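Local coordinates for protein EF-P arginine 32 rhamnosyl-transferase (Pseudomonas putida KT2440, PDB 5NV8) that belongs to the EarP family of bacterial elongation factor P rhamnosyltransferases and holds 2'-deoxy-thymidine-beta-L-rhamnose in a pocket, at residues P209-G212 and N213-A217. Sequence-based numbering, arbitrary orientation.
Sequences PQLG and NWLDA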
ATOM      1  N   PRO A 209     -10.061 -15.601   4.555  1.00 59.24           N
ATOM      2  CA  PRO A 209     -11.159 -16.403   5.113  1.00 56.24           C
ATOM      3  C   PRO A 209     -11.874 -15.717   6.270  1.00 55.52           C
ATOM      4  O   PRO A 209     -12.758 -16.311   6.894  1.00 61.11           O
ATOM      5  CB  PRO A 209     -10.454 -17.689   5.567  1.00 61.35           C
ATOM      6  CG  PRO A 209      -9.041 -17.278   5.813  1.00 63.14           C
ATOM      7  CD  PRO A 209      -8.742 -16.212   4.797  1.00 63.49           C
ATOM      8  N   GLN A 210     -11.504 -14.469   6.564  1.00 51.65           N
ATOM      9  CA  GLN A 210     -12.117 -13.719   7.651  1.00 46.96           C
ATOM     10  C   GLN A 210     -12.816 -12.453   7.179  1.00 38.47           C
ATOM     11  O   GLN A 210     -13.207 -11.629   8.015  1.00 44.68           O
ATOM     12  CB  GLN A 210     -11.073 -13.377   8.717  1.00 47.10           C
ATOM     13  CG  GLN A 210     -10.877 -14.509   9.697  1.00 59.32           C
ATOM     14  CD  GLN A 210     -11.598 -14.282  11.007  1.00 63.71           C
ATOM     15  OE1 GLN A 210     -12.279 -13.272  11.190  1.00 53.63           O
ATOM     16  NE2 GLN A 210     -11.501 -15.252  11.905  1.00 69.27           N
ATOM     17  N   LEU A 211     -12.990 -12.277   5.867  1.00 38.84           N
ATOM     18  CA  LEU A 211     -13.709 -11.110   5.366  1.00 44.45           C
ATOM     19  C   LEU A 211     -15.138 -11.075   5.895  1.00 43.61           C
ATOM     20  O   LEU A 211     -15.642 -10.011   6.272  1.00 35.28           O
ATOM     21  CB  LEU A 211     -13.702 -11.105   3.838  1.00 42.42           C
ATOM     22  CG  LEU A 211     -14.603 -10.080   3.145  1.00 46.24           C
ATOM     23  CD1 LEU A 211     -13.909  -8.729   3.026  1.00 38.85           C
ATOM     24  CD2 LEU A 211     -15.032 -10.587   1.778  1.00 49.73           C
ATOM     25  N   GLY A 212     -15.798 -12.235   5.947  1.00 47.18           N
ATOM     26  CA  GLY A 212     -17.178 -12.273   6.404  1.00 39.42           C
ATOM     27  C   GLY A 212     -17.341 -11.807   7.839  1.00 37.76           C
ATOM     28  O   GLY A 212     -18.293 -11.092   8.163  1.00 44.67           O
ATOM     29  N   ASN A 213     -16.418 -12.205   8.717  1.00 37.76           N
ATOM     30  CA  ASN A 213     -16.512 -11.797  10.116  1.00 36.49           C
ATOM     31  C   ASN A 213     -16.285 -10.297  10.272  1.00 34.03           C
ATOM     32  O   ASN A 213     -16.908  -9.657  11.127  1.00 32.95           O
ATOM     33  CB  ASN A 213     -15.513 -12.585  10.965  1.00 37.46           C
ATOM     34  CG  ASN A 213     -15.887 -14.052  11.100  1.00 49.06           C
ATOM     35  OD1 ASN A 213     -17.050 -14.427  10.941  1.00 44.34           O
ATOM     36  ND2 ASN A 213     -14.899 -14.888  11.398  1.00 41.64           N
ATOM     37  N   TRP A 214     -15.402  -9.718   9.455  1.00 33.30           N
ATOM     38  CA  TRP A 214     -15.149  -8.282   9.536  1.00 34.12           C
ATOM     39  C   TRP A 214     -16.350  -7.483   9.044  1.00 30.62           C
ATOM     40  O   TRP A 214     -16.776  -6.522   9.693  1.00 29.39           O
ATOM     41  CB  TRP A 214     -13.901  -7.920   8.732  1.00 30.82           C
ATOM     42  CG  TRP A 214     -13.351  -6.569   9.067  1.00 28.98           C
ATOM     43  CD1 TRP A 214     -13.581  -5.851  10.202  1.00 27.99           C
ATOM     44  CD2 TRP A 214     -12.481  -5.771   8.257  1.00 28.15           C
ATOM     45  NE1 TRP A 214     -12.906  -4.657  10.152  1.00 27.10           N
ATOM     46  CE2 TRP A 214     -12.221  -4.583   8.967  1.00 26.82           C
ATOM     47  CE3 TRP A 214     -11.892  -5.947   7.001  1.00 35.01           C
ATOM     48  CZ2 TRP A 214     -11.400  -3.576   8.466  1.00 25.79           C
ATOM     49  CZ3 TRP A 214     -11.077  -4.946   6.504  1.00 34.79           C
ATOM     50  CH2 TRP A 214     -10.840  -3.775   7.235  1.00 30.24           C
ATOM     51  N   LEU A 215     -16.903  -7.865   7.889  1.00 36.73           N
ATOM     52  CA  LEU A 215     -18.065  -7.158   7.361  1.00 34.41           C
ATOM     53  C   LEU A 215     -19.280  -7.320   8.265  1.00 31.76           C
ATOM     54  O   LEU A 215     -20.135  -6.428   8.312  1.00 31.12           O
ATOM     55  CB  LEU A 215     -18.383  -7.646   5.949  1.00 33.17           C
ATOM     56  CG  LEU A 215     -17.241  -7.639   4.931  1.00 33.36           C
ATOM     57  CD1 LEU A 215     -17.747  -8.113   3.574  1.00 37.61           C
ATOM     58  CD2 LEU A 215     -16.603  -6.264   4.822  1.00 31.44           C
ATOM     59  N   ASP A 216     -19.381  -8.442   8.983  1.00 32.81           N
ATOM     60  CA  ASP A 216     -20.436  -8.577   9.982  1.00 36.64           C
ATOM     61  C   ASP A 216     -20.221  -7.604  11.135  1.00 40.71           C
ATOM     62  O   ASP A 216     -21.187  -7.070  11.693  1.00 30.78           O
ATOM     63  CB  ASP A 216     -20.496 -10.015  10.499  1.00 41.69           C
ATOM     64  CG  ASP A 216     -21.057 -10.983   9.474  1.00 44.96           C
ATOM     65  OD1 ASP A 216     -21.766 -10.532   8.551  1.00 36.99           O
ATOM     66  OD2 ASP A 216     -20.794 -12.199   9.598  1.00 41.31           O
ATOM     67  N   ALA A 217     -18.962  -7.362  11.503  1.00 37.44           N
ATOM     68  CA  ALA A 217     -18.672  -6.405  12.566  1.00 32.88           C
ATOM     69  C   ALA A 217     -19.013  -4.983  12.138  1.00 29.51           C
ATOM     70  O   ALA A 217     -19.617  -4.226  12.906  1.00 31.96           O
ATOM     71  CB  ALA A 217     -17.203  -6.510  12.977  1.00 30.68           C
TER
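Q210 and N213 meet through their side-chain amides at the start of helix 211-220. N213 ND2 donates to Q210 OE1 over 3.1 Å, with an N-H...O angle of 157°. The acceptor lies close to the amide plane of N213. The donor sits above the carbonyl plane of Q210, off its lone pairs. The two amides are turned 73° apart. The chain of Q210 is bent at chi2 (-101°), which turns its amide back toward N213.

One turn of backbone bonding lies beside this pair. W214 N donates to Q210 O, and D216 N to G212 O. Between them, L215 N donates to L211 O at 3.0 Å. On another side of the helix, L211 CG rests 3.7 Å from L215 CD1. Both CG and CD1 of L211 touch the L215 side chain.

Q210 occupies the N-cap position. Its OE1 also accepts from M347 N, and its NE2 donates weakly to D344 OD1. L215 packs on L238 and W241 of helix 235-242, while L211 reaches L203 of strand 199-203. The ring of W214 makes edge-to-face contacts with W351 of helix 347-355 and W341 of helix 328-343.

The helix links strands 199-203 and 225-230 in a beta-alpha-beta unit of the sheet. Q210 is buried, and its OE1 takes one N-H from M347 and a second from N213 that comes in above the plane. Together they probably limit rotation of the amide and tie the helix start to the chain at M347.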